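Local coordinates for sulfoquinovosidase (Escherichia coli, PDB 5AEG), which hydrolyses sulfoquinovosyl diacylglycerides, the plant sulfolipids, and simpler sulfoquinovosides to release sulfoquinovose for use as a source of carbon and sulfur, at residues A[318-323]-A[328-333]. Residues are numbered along the deposited sequence; the frame is centred on the assembly and turned at random.
Sequences SRIKQW and VQFLAY
Trp323 and Val328 lie where helix 316-325 turns back into strand 329-334, and their CA atoms come within 4.9 Å. About one turn back along the helix, Ile320 faces Phe330, two residues beyond Val328, with Ile320 CA and Phe330 CA 6.3 Å apart. The tight end is tied by a backbone hydrogen bond, Val328 N to Trp323 O (2.9 Å), in which the donor stands above the carbonyl plane and the N-H...O angle is a bent 146°. Beside it the CB atoms of Trp323 and Val328 pack at 3.9 Å.

Further along, Phe330 receives both helix residues. With CG anti to the backbone N (chi1 -178°), its ring is carried out between Ile320 and Trp323. Phe330 CD1 meets Trp323 CZ3 at the indole rim, near the indole plane, at 3.8 Å. To Ile320 it offers CB and the other ring edge: Ile320 CG1 lies 3.8 Å from Phe330 CB, and Ile320 CD1 extends to Phe330 CD2. Arg319 CG lies over one indole face, toward its rim, and Trp323 NE1 is hydrogen-bonded to Gln269.

The arrangement exemplifies the alpha-to-beta connection of a TIM barrel. The strand runs on to Tyr333, whose OH is hydrogen-bonded to the nucleophile Asp405, so this packing lies at the start of a strand leading to the active site. Trp323 also touches Leu272 of helix 265-277, and Trp323 and Val328 reach Ile285, joining two successive helices to two adjacent parallel strands.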
ATOM      1  N   SER A 318       2.426   8.320  32.758  1.00 30.80           N
ATOM      2  CA  SER A 318       2.191   9.716  33.142  1.00 34.16           C
ATOM      3  C   SER A 318       2.766  10.703  32.111  1.00 32.84           C
ATOM      4  O   SER A 318       2.187  11.797  31.931  1.00 29.80           O
ATOM      5  CB  SER A 318       2.750  10.046  34.530  1.00 33.71           C
ATOM      6  OG  SER A 318       4.145   9.793  34.581  1.00 32.71           O
ATOM      7  N   ARG A 319       3.891  10.353  31.482  1.00 27.44           N
ATOM      8  CA  ARG A 319       4.468  11.233  30.471  1.00 30.55           C
ATOM      9  C   ARG A 319       3.519  11.455  29.285  1.00 30.51           C
ATOM     10  O   ARG A 319       3.522  12.573  28.749  1.00 28.18           O
ATOM     11  CB  ARG A 319       5.886  10.812  29.988  1.00 27.17           C
ATOM     12  CG  ARG A 319       6.681  11.921  29.318  1.00 30.22           C
ATOM     13  CD  ARG A 319       6.835  13.190  30.199  1.00 32.90           C
ATOM     14  NE  ARG A 319       7.623  12.842  31.363  1.00 31.62           N
ATOM     15  CZ  ARG A 319       8.951  12.793  31.369  1.00 31.81           C
ATOM     16  NH1 ARG A 319       9.672  13.120  30.308  1.00 29.84           N
ATOM     17  NH2 ARG A 319       9.588  12.331  32.440  1.00 35.02           N
ATOM     18  N   ILE A 320       2.772  10.407  28.867  1.00 30.37           N
ATOM     19  CA  ILE A 320       1.807  10.508  27.731  1.00 28.36           C
ATOM     20  C   ILE A 320       0.815  11.610  28.088  1.00 33.05           C
ATOM     21  O   ILE A 320       0.539  12.488  27.266  1.00 28.30           O
ATOM     22  CB  ILE A 320       1.087   9.182  27.424  1.00 28.83           C
ATOM     23  CG1 ILE A 320       2.099   8.181  26.813  1.00 27.72           C
ATOM     24  CG2 ILE A 320      -0.120   9.405  26.502  1.00 29.46           C
ATOM     25  CD1 ILE A 320       1.580   6.769  26.674  1.00 27.20           C
ATOM     26  N   LYS A 321       0.378  11.652  29.350  1.00 30.50           N
ATOM     27  CA  LYS A 321      -0.608  12.693  29.761  1.00 34.34           C
ATOM     28  C   LYS A 321      -0.040  14.076  29.652  1.00 30.44           C
ATOM     29  O   LYS A 321      -0.665  14.969  29.080  1.00 31.49           O
ATOM     30  CB  LYS A 321      -1.154  12.419  31.170  1.00 39.32           C
ATOM     31  CG  LYS A 321      -1.884  11.087  31.310  1.00 46.21           C
ATOM     32  CD  LYS A 321      -3.263  11.102  30.664  1.00 55.07           C
ATOM     33  CE  LYS A 321      -3.958   9.723  30.609  1.00 64.34           C
ATOM     34  NZ  LYS A 321      -3.715   8.937  29.320  1.00 59.80           N
ATOM     35  N   GLN A 322       1.170  14.243  30.131  1.00 30.65           N
ATOM     36  CA  GLN A 322       1.836  15.508  30.052  1.00 31.70           C
ATOM     37  C   GLN A 322       2.014  15.951  28.571  1.00 33.47           C
ATOM     38  O   GLN A 322       1.718  17.102  28.160  1.00 26.34           O
ATOM     39  CB  GLN A 322       3.161  15.388  30.789  1.00 35.66           C
ATOM     40  CG  GLN A 322       4.087  16.595  30.660  1.00 46.13           C
ATOM     41  CD  GLN A 322       5.425  16.415  31.386  1.00 63.37           C
ATOM     42  OE1 GLN A 322       5.457  15.837  32.492  1.00 81.31           O
ATOM     43  NE2 GLN A 322       6.549  16.913  30.769  1.00 68.57           N
ATOM     44  N   TRP A 323       2.465  15.011  27.740  1.00 28.01           N
ATOM     45  CA  TRP A 323       2.646  15.367  26.317  1.00 27.39           C
ATOM     46  C   TRP A 323       1.322  15.751  25.675  1.00 24.39           C
ATOM     47  O   TRP A 323       1.243  16.739  24.909  1.00 29.17           O
ATOM     48  CB  TRP A 323       3.360  14.176  25.543  1.00 25.36           C
ATOM     49  CG  TRP A 323       4.835  13.998  25.858  1.00 23.83           C
ATOM     50  CD1 TRP A 323       5.693  14.920  26.288  1.00 25.44           C
ATOM     51  CD2 TRP A 323       5.593  12.773  25.737  1.00 26.07           C
ATOM     52  NE1 TRP A 323       6.956  14.384  26.431  1.00 26.67           N
ATOM     53  CE2 TRP A 323       6.906  13.060  26.123  1.00 28.81           C
ATOM     54  CE3 TRP A 323       5.269  11.467  25.351  1.00 27.22           C
ATOM     55  CZ2 TRP A 323       7.920  12.119  26.072  1.00 27.37           C
ATOM     56  CZ3 TRP A 323       6.293  10.504  25.360  1.00 27.31           C
ATOM     57  CH2 TRP A 323       7.585  10.844  25.719  1.00 24.69           C
ATOM     58  N   VAL A 328       0.931  16.894  22.001  1.00 26.70           N
ATOM     59  CA  VAL A 328       1.829  15.835  21.478  1.00 27.06           C
ATOM     60  C   VAL A 328       1.188  14.516  21.811  1.00 27.81           C
ATOM     61  O   VAL A 328       0.930  14.156  22.989  1.00 24.59           O
ATOM     62  CB  VAL A 328       3.235  15.937  22.077  1.00 28.62           C
ATOM     63  CG1 VAL A 328       4.187  14.865  21.600  1.00 29.67           C
ATOM     64  CG2 VAL A 328       3.821  17.308  21.803  1.00 29.17           C
ATOM     65  N   GLN A 329       0.934  13.772  20.754  1.00 24.96           N
ATOM     66  CA  GLN A 329       0.425  12.390  20.857  1.00 27.77           C
ATOM     67  C   GLN A 329       1.572  11.390  20.946  1.00 27.77           C
ATOM     68  O   GLN A 329       2.716  11.688  20.518  1.00 24.76           O
ATOM     69  CB  GLN A 329      -0.411  12.100  19.619  1.00 26.37           C
ATOM     70  CG  GLN A 329      -1.732  12.857  19.558  1.00 28.22           C
ATOM     71  CD  GLN A 329      -2.732  12.355  20.610  1.00 33.16           C
ATOM     72  OE1 GLN A 329      -2.795  11.204  20.917  1.00 30.62           O
ATOM     73  NE2 GLN A 329      -3.419  13.250  21.212  1.00 33.07           N
ATOM     74  N   PHE A 330       1.296  10.214  21.521  1.00 25.09           N
ATOM     75  CA  PHE A 330       2.292   9.161  21.609  1.00 25.21           C
ATOM     76  C   PHE A 330       1.826   8.013  20.748  1.00 24.38           C
ATOM     77  O   PHE A 330       0.661   7.546  20.860  1.00 22.85           O
ATOM     78  CB  PHE A 330       2.482   8.609  23.057  1.00 24.25           C
ATOM     79  CG  PHE A 330       3.534   7.567  23.136  1.00 22.98           C
ATOM     80  CD1 PHE A 330       4.863   7.922  23.040  1.00 26.29           C
ATOM     81  CD2 PHE A 330       3.204   6.238  23.216  1.00 24.65           C
ATOM     82  CE1 PHE A 330       5.849   6.948  23.073  1.00 25.62           C
ATOM     83  CE2 PHE A 330       4.200   5.264  23.240  1.00 22.52           C
ATOM     84  CZ  PHE A 330       5.499   5.623  23.151  1.00 23.82           C
ATOM     85  N   LEU A 331       2.723   7.558  19.903  1.00 22.90           N
ATOM     86  CA  LEU A 331       2.409   6.444  18.992  1.00 21.66           C
ATOM     87  C   LEU A 331       3.352   5.273  19.181  1.00 19.97           C
ATOM     88  O   LEU A 331       4.566   5.440  19.383  1.00 21.64           O
ATOM     89  CB  LEU A 331       2.433   6.900  17.524  1.00 22.66           C
ATOM     90  CG  LEU A 331       1.423   7.916  17.035  1.00 23.90           C
ATOM     91  CD1 LEU A 331       1.861   9.328  17.338  1.00 24.51           C
ATOM     92  CD2 LEU A 331       1.199   7.800  15.520  1.00 26.98           C
ATOM     93  N   ALA A 332       2.831   4.076  19.063  1.00 20.71           N
ATOM     94  CA  ALA A 332       3.596   2.852  19.374  1.00 22.59           C
ATOM     95  C   ALA A 332       3.673   1.904  18.201  1.00 22.84           C
ATOM     96  O   ALA A 332       3.698   2.360  17.091  1.00 23.55           O
ATOM     97  CB  ALA A 332       3.021   2.220  20.649  1.00 23.64           C
ATOM     98  N   TYR A 333       3.795   0.599  18.424  1.00 22.37           N
ATOM     99  CA  TYR A 333       4.067  -0.371  17.389  1.00 21.98           C
ATOM    100  C   TYR A 333       3.460  -1.708  17.819  1.00 22.78           C
ATOM    101  O   TYR A 333       3.597  -2.111  19.014  1.00 18.94           O
ATOM    102  CB  TYR A 333       5.588  -0.536  17.199  1.00 18.79           C
ATOM    103  CG  TYR A 333       6.015  -1.594  16.242  1.00 21.06           C
ATOM    104  CD1 TYR A 333       6.023  -2.969  16.611  1.00 19.05           C
ATOM    105  CD2 TYR A 333       6.469  -1.293  14.981  1.00 19.36           C
ATOM    106  CE1 TYR A 333       6.385  -3.942  15.695  1.00 21.11           C
ATOM    107  CE2 TYR A 333       6.850  -2.278  14.068  1.00 23.42           C
ATOM    108  CZ  TYR A 333       6.792  -3.608  14.434  1.00 20.51           C
ATOM    109  OH  TYR A 333       7.169  -4.568  13.588  1.00 21.30           O
TER